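Side-chain contacts in putative arylalkylamine N-Acetyltransferase 7 (PDB 4FD7), which probably transfers an acetyl group from acetyl-CoA to the amino group of an arylalkylamine, as a member of the GNAT family of N-acetyltransferases: residues A[84-89]-A[177-182]; A[171-176]-A[233-238]. All coordinates share one frame; numbering follows the deposited sequence.

Overall arrangement
Both contacts use helix 172-179, contact 1 through its last residue and the turn after it, contact 2 through Ile173 and Cys176. Their centres lie about 9 Å apart, each about 13 Å from the centre of the chain. Contact 1 faces the loop leading into strand 88-92; contact 2 faces the end of strand 229-236 and Val237 just beyond it. The two are joined directly, because Lys182 O lies 2.9 Å from Val237 N, a probable hydrogen bond, and Leu181 O packs 3.3 Å from Val237 CG2. The family's CoA site is probably formed near the start of helix 164-170, which precedes helix 172-179, and neither contact can be assigned to it.

Contact 1: A[84-89]-A[177-182]; sequences DRMSLV and RAVGLK
Met86 meets Val179 and Leu181 through its terminal methyl, CE, at a junction to which neither segment brings a flat group; the aromatic residue there is Trp3, from outside the two segments, which touches both Val179 and Leu181. The side chains of Met86 and Val179 reach toward each other tip to tip, bridging backbones that stay 9.4 Å apart between Met86 CA and Val179 CA. Met86 CE lies 4.0 Å from Val179 CG2 and Met86 SD lies 4.2 Å from Val179 CG1. Bends at chi2 and chi3 of Met86 (-67° and -69°) fold the chain so that SD and CE both face the valine, one at each branch. The same Met86 CE also reaches Leu181 CD1, at 4.2 Å. All three distances are relaxed, and only 91 Å² is buried in total.

Val179 closes helix 172-179, and Gly180 follows with a positive phi of 85°. Together with the probable hydrogen bond from Leu181 N to Cys176 O, this is consistent with a Schellman motif. The turn links the helix of a GNAT beta-alpha-beta unit to strand 183-188 and brings Leu181 back toward the core. There Leu181 touches Cys176 as well as His146 and Leu148 of strand 146-155. Met86 also rests on Leu148 and on Leu175.

Contact 2: A[171-176]-A[233-238]; sequences ARIPLC and MSLRVD
Apolar packing accounts for all the cross-segment contacts here. Val237 lies against the helix itself, where Ile173 and Cys176 are nearly one turn apart. Val237 CG1 settles between Ile173 CA and Cys176 CB, about 4.1 Å from each, while Val237 CG2 presses on Cys176 CB alone at 3.6 Å. Ile173 and Leu235 cross at about a right angle, with Ile173 CG1 3.9 Å from Leu235 CD2. A chi1 of 178° sets CG of Leu235 opposite its own backbone N and carries the branch toward the helix. Some 208 Å² is buried in all.

Hydrogen bonding is left to the backbone and to other partners. Within the helix Cys176 N donates to Arg172 O at 2.8 Å. The buried guanidinium of Arg172 is bound on two sides of the fold, NH1 by Ser184 OG and Thr186 OG1 of strand 183-188 and NH2 by Asn102 OD1 of strand 98-108.

Helix 172-179 packs against both sheets, Cys176 and Leu175 resting on Leu148 of strand 146-155 and Ile173 meeting the end of strand 229-236, while Leu235 continues the apolar layer to Phe202 and to Val200 of helix 191-200.

Contact 1: A[84-89]-A[177-182]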
loop_
_atom_site.group_PDB
_atom_site.type_symbol
_atom_site.label_atom_id
_atom_site.label_comp_id
_atom_site.label_asym_id
_atom_site.label_seq_id
_atom_site.Cartn_x
_atom_site.Cartn_y
_atom_site.Cartn_z
ATOM N N ASP A 84 -1.452 -5.093 13.561
ATOM C CA ASP A 84 -1.920 -6.331 12.953
ATOM C C ASP A 84 -0.717 -7.176 12.540
ATOM O O ASP A 84 -0.874 -8.346 12.224
ATOM C CB ASP A 84 -2.822 -6.066 11.748
ATOM C CG ASP A 84 -4.125 -5.354 12.132
ATOM O OD1 ASP A 84 -4.453 -5.317 13.337
ATOM O OD2 ASP A 84 -4.828 -4.855 11.225
ATOM N N ARG A 85 0.476 -6.570 12.547
ATOM C CA ARG A 85 1.715 -7.292 12.229
ATOM C C ARG A 85 1.670 -7.884 10.822
ATOM O O ARG A 85 2.010 -9.050 10.577
ATOM C CB ARG A 85 2.024 -8.355 13.286
ATOM C CG ARG A 85 2.471 -7.763 14.621
ATOM C CD ARG A 85 3.163 -8.813 15.500
ATOM N NE ARG A 85 3.598 -8.249 16.771
ATOM C CZ ARG A 85 4.257 -8.930 17.704
ATOM N NH1 ARG A 85 4.578 -10.207 17.500
ATOM N NH2 ARG A 85 4.598 -8.331 18.837
ATOM N N MET A 86 1.231 -7.066 9.881
ATOM C CA MET A 86 1.182 -7.522 8.507
ATOM C C MET A 86 1.970 -6.597 7.598
ATOM O O MET A 86 2.129 -6.894 6.417
ATOM C CB MET A 86 -0.274 -7.655 8.018
ATOM C CG MET A 86 -1.066 -8.785 8.712
ATOM S SD MET A 86 -0.474 -10.455 8.317
ATOM C CE MET A 86 -0.939 -10.578 6.594
ATOM N N SER A 87 2.484 -5.495 8.133
ATOM C CA SER A 87 3.147 -4.517 7.271
ATOM C C SER A 87 4.559 -4.931 6.860
ATOM O O SER A 87 5.275 -5.583 7.620
ATOM C CB SER A 87 3.122 -3.112 7.878
ATOM O OG SER A 87 1.776 -2.677 8.019
ATOM N N LEU A 88 4.945 -4.540 5.648
ATOM C CA LEU A 88 6.194 -5.028 5.069
ATOM C C LEU A 88 7.245 -3.934 4.874
ATOM O O LEU A 88 6.907 -2.801 4.557
ATOM C CB LEU A 88 5.894 -5.731 3.750
ATOM C CG LEU A 88 5.073 -7.020 3.889
ATOM C CD1 LEU A 88 4.715 -7.581 2.524
ATOM C CD2 LEU A 88 5.873 -8.038 4.696
ATOM N N VAL A 89 8.524 -4.277 5.063
ATOM C CA VAL A 89 9.588 -3.280 4.961
ATOM C C VAL A 89 10.748 -3.841 4.145
ATOM O O VAL A 89 11.016 -5.047 4.193
ATOM C CB VAL A 89 10.084 -2.821 6.363
ATOM C CG1 VAL A 89 10.710 -3.981 7.172
ATOM C CG2 VAL A 89 11.098 -1.683 6.244
ATOM N N ARG A 177 0.597 -16.858 1.932
ATOM C CA ARG A 177 0.600 -18.306 2.043
ATOM C C ARG A 177 0.808 -18.686 3.494
ATOM O O ARG A 177 0.217 -19.651 3.990
ATOM C CB ARG A 177 1.699 -18.921 1.168
ATOM C CG ARG A 177 1.439 -18.793 -0.326
ATOM C CD ARG A 177 2.224 -19.835 -1.132
ATOM N NE ARG A 177 2.167 -19.559 -2.564
ATOM C CZ ARG A 177 3.212 -19.592 -3.381
ATOM N NH1 ARG A 177 4.416 -19.900 -2.913
ATOM N NH2 ARG A 177 3.055 -19.323 -4.674
ATOM N N ALA A 178 1.655 -17.923 4.170
ATOM C CA ALA A 178 2.006 -18.209 5.554
ATOM C C ALA A 178 0.846 -17.989 6.529
ATOM O O ALA A 178 0.649 -18.779 7.446
ATOM C CB ALA A 178 3.231 -17.408 5.980
ATOM N N VAL A 179 0.074 -16.928 6.318
ATOM C CA VAL A 179 -1.023 -16.607 7.226
ATOM C C VAL A 179 -2.375 -17.147 6.767
ATOM O O VAL A 179 -3.379 -16.958 7.449
ATOM C CB VAL A 179 -1.135 -15.102 7.442
ATOM C CG1 VAL A 179 0.227 -14.548 7.851
ATOM C CG2 VAL A 179 -1.630 -14.446 6.171
ATOM N N GLY A 180 -2.394 -17.811 5.616
ATOM C CA GLY A 180 -3.579 -18.498 5.128
ATOM C C GLY A 180 -4.576 -17.643 4.362
ATOM O O GLY A 180 -5.769 -17.944 4.334
ATOM N N LEU A 181 -4.102 -16.571 3.741
ATOM C CA LEU A 181 -4.973 -15.762 2.890
ATOM C C LEU A 181 -4.803 -16.189 1.448
ATOM O O LEU A 181 -3.688 -16.523 1.026
ATOM C CB LEU A 181 -4.640 -14.276 3.051
ATOM C CG LEU A 181 -4.932 -13.627 4.410
ATOM C CD1 LEU A 181 -4.187 -12.302 4.500
ATOM C CD2 LEU A 181 -6.432 -13.395 4.614
ATOM N N LYS A 182 -5.893 -16.160 0.683
ATOM C CA LYS A 182 -5.849 -16.617 -0.713
ATOM C C LYS A 182 -5.577 -15.480 -1.690
ATOM O O LYS A 182 -5.199 -15.711 -2.836
ATOM C CB LYS A 182 -7.181 -17.268 -1.107
ATOM C CG LYS A 182 -7.661 -18.395 -0.181
ATOM C CD LYS A 182 -8.936 -19.008 -0.763
ATOM C CE LYS A 182 -9.466 -20.131 0.112
ATOM N NZ LYS A 182 -10.604 -20.812 -0.565
#

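Contact 2: A[171-176]-A[233-238]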
loop_
_atom_site.group_PDB
_atom_site.type_symbol
_atom_site.label_atom_id
_atom_site.label_comp_id
_atom_site.label_asym_id
_atom_site.label_seq_id
_atom_site.Cartn_x
_atom_site.Cartn_y
_atom_site.Cartn_z
ATOM N N ALA A 171 6.551 -9.779 -2.343
ATOM C CA ALA A 171 6.580 -10.380 -0.996
ATOM C C ALA A 171 5.213 -10.736 -0.381
ATOM O O ALA A 171 5.152 -11.434 0.634
ATOM C CB ALA A 171 7.371 -9.501 -0.035
ATOM N N ARG A 172 4.128 -10.260 -0.974
ATOM C CA ARG A 172 2.797 -10.555 -0.453
ATOM C C ARG A 172 2.462 -12.026 -0.653
ATOM O O ARG A 172 1.663 -12.620 0.092
ATOM C CB ARG A 172 1.756 -9.674 -1.142
ATOM C CG ARG A 172 1.744 -8.241 -0.623
ATOM C CD ARG A 172 0.619 -7.453 -1.277
ATOM N NE ARG A 172 0.800 -6.014 -1.084
ATOM C CZ ARG A 172 -0.094 -5.101 -1.449
ATOM N NH1 ARG A 172 -1.244 -5.471 -2.008
ATOM N NH2 ARG A 172 0.160 -3.819 -1.239
ATOM N N ILE A 173 3.098 -12.615 -1.658
ATOM C CA ILE A 173 2.825 -13.995 -2.025
ATOM C C ILE A 173 3.213 -14.967 -0.897
ATOM O O ILE A 173 2.353 -15.719 -0.418
ATOM C CB ILE A 173 3.460 -14.371 -3.394
ATOM C CG1 ILE A 173 2.801 -13.575 -4.524
ATOM C CG2 ILE A 173 3.320 -15.839 -3.645
ATOM C CD1 ILE A 173 3.495 -13.722 -5.857
ATOM N N PRO A 174 4.491 -14.964 -0.457
ATOM C CA PRO A 174 4.755 -15.873 0.668
ATOM C C PRO A 174 4.068 -15.445 1.970
ATOM O O PRO A 174 3.679 -16.319 2.743
ATOM C CB PRO A 174 6.290 -15.837 0.815
ATOM C CG PRO A 174 6.720 -14.591 0.122
ATOM C CD PRO A 174 5.722 -14.317 -0.956
ATOM N N LEU A 175 3.905 -14.146 2.208
ATOM C CA LEU A 175 3.228 -13.687 3.428
ATOM C C LEU A 175 1.800 -14.231 3.498
ATOM O O LEU A 175 1.378 -14.728 4.544
ATOM C CB LEU A 175 3.207 -12.153 3.514
ATOM C CG LEU A 175 2.382 -11.522 4.647
ATOM C CD1 LEU A 175 2.876 -11.949 6.039
ATOM C CD2 LEU A 175 2.361 -10.002 4.534
ATOM N N CYS A 176 1.071 -14.165 2.386
ATOM C CA CYS A 176 -0.309 -14.655 2.364
ATOM C C CYS A 176 -0.354 -16.162 2.539
ATOM O O CYS A 176 -1.243 -16.693 3.191
ATOM C CB CYS A 176 -1.015 -14.293 1.062
ATOM S SG CYS A 176 -1.514 -12.578 0.935
ATOM N N MET A 233 -6.835 -3.609 -8.167
ATOM C CA MET A 233 -6.168 -4.770 -8.764
ATOM C C MET A 233 -6.031 -5.904 -7.741
ATOM O O MET A 233 -5.855 -5.657 -6.526
ATOM C CB MET A 233 -4.812 -4.382 -9.360
ATOM C CG MET A 233 -4.869 -3.193 -10.320
ATOM S SD MET A 233 -3.207 -2.712 -10.841
ATOM C CE MET A 233 -2.786 -4.109 -11.884
ATOM N N SER A 234 -6.122 -7.142 -8.229
ATOM C CA SER A 234 -6.114 -8.314 -7.342
ATOM C C SER A 234 -5.141 -9.426 -7.747
ATOM O O SER A 234 -4.857 -9.634 -8.922
ATOM C CB SER A 234 -7.542 -8.874 -7.166
ATOM O OG SER A 234 -8.146 -9.213 -8.400
ATOM N N LEU A 235 -4.650 -10.153 -6.751
ATOM C CA LEU A 235 -3.667 -11.211 -6.967
ATOM C C LEU A 235 -4.023 -12.434 -6.147
ATOM O O LEU A 235 -4.032 -12.375 -4.915
ATOM C CB LEU A 235 -2.278 -10.718 -6.557
ATOM C CG LEU A 235 -1.104 -11.694 -6.651
ATOM C CD1 LEU A 235 -0.765 -11.993 -8.110
ATOM C CD2 LEU A 235 0.097 -11.119 -5.905
ATOM N N ARG A 236 -4.313 -13.540 -6.830
ATOM C CA ARG A 236 -4.485 -14.822 -6.152
ATOM C C ARG A 236 -3.137 -15.458 -5.895
ATOM O O ARG A 236 -2.305 -15.591 -6.800
ATOM C CB ARG A 236 -5.346 -15.782 -6.970
ATOM C CG ARG A 236 -6.830 -15.509 -6.866
ATOM C CD ARG A 236 -7.638 -16.711 -7.342
ATOM N NE ARG A 236 -7.649 -17.827 -6.395
ATOM C CZ ARG A 236 -8.415 -18.899 -6.554
ATOM N NH1 ARG A 236 -9.207 -18.983 -7.616
ATOM N NH2 ARG A 236 -8.398 -19.880 -5.668
ATOM N N VAL A 237 -2.913 -15.840 -4.645
ATOM C CA VAL A 237 -1.647 -16.416 -4.265
ATOM C C VAL A 237 -1.863 -17.913 -4.153
ATOM O O VAL A 237 -2.925 -18.407 -4.534
ATOM C CB VAL A 237 -1.122 -15.807 -2.964
ATOM C CG1 VAL A 237 -1.159 -14.277 -3.071
ATOM C CG2 VAL A 237 -1.950 -16.273 -1.774
ATOM N N ASP A 238 -0.881 -18.638 -3.683
ATOM C CA ASP A 238 -1.048 -20.074 -3.534
ATOM C C ASP A 238 -1.430 -20.720 -4.861
ATOM O O ASP A 238 -0.834 -20.430 -5.896
ATOM C CB ASP A 238 -2.090 -20.355 -2.445
ATOM C CG ASP A 238 -3.442 -20.576 -3.005
ATOM O OD1 ASP A 238 -3.581 -21.582 -3.705
ATOM O OD2 ASP A 238 -4.346 -19.767 -2.758
#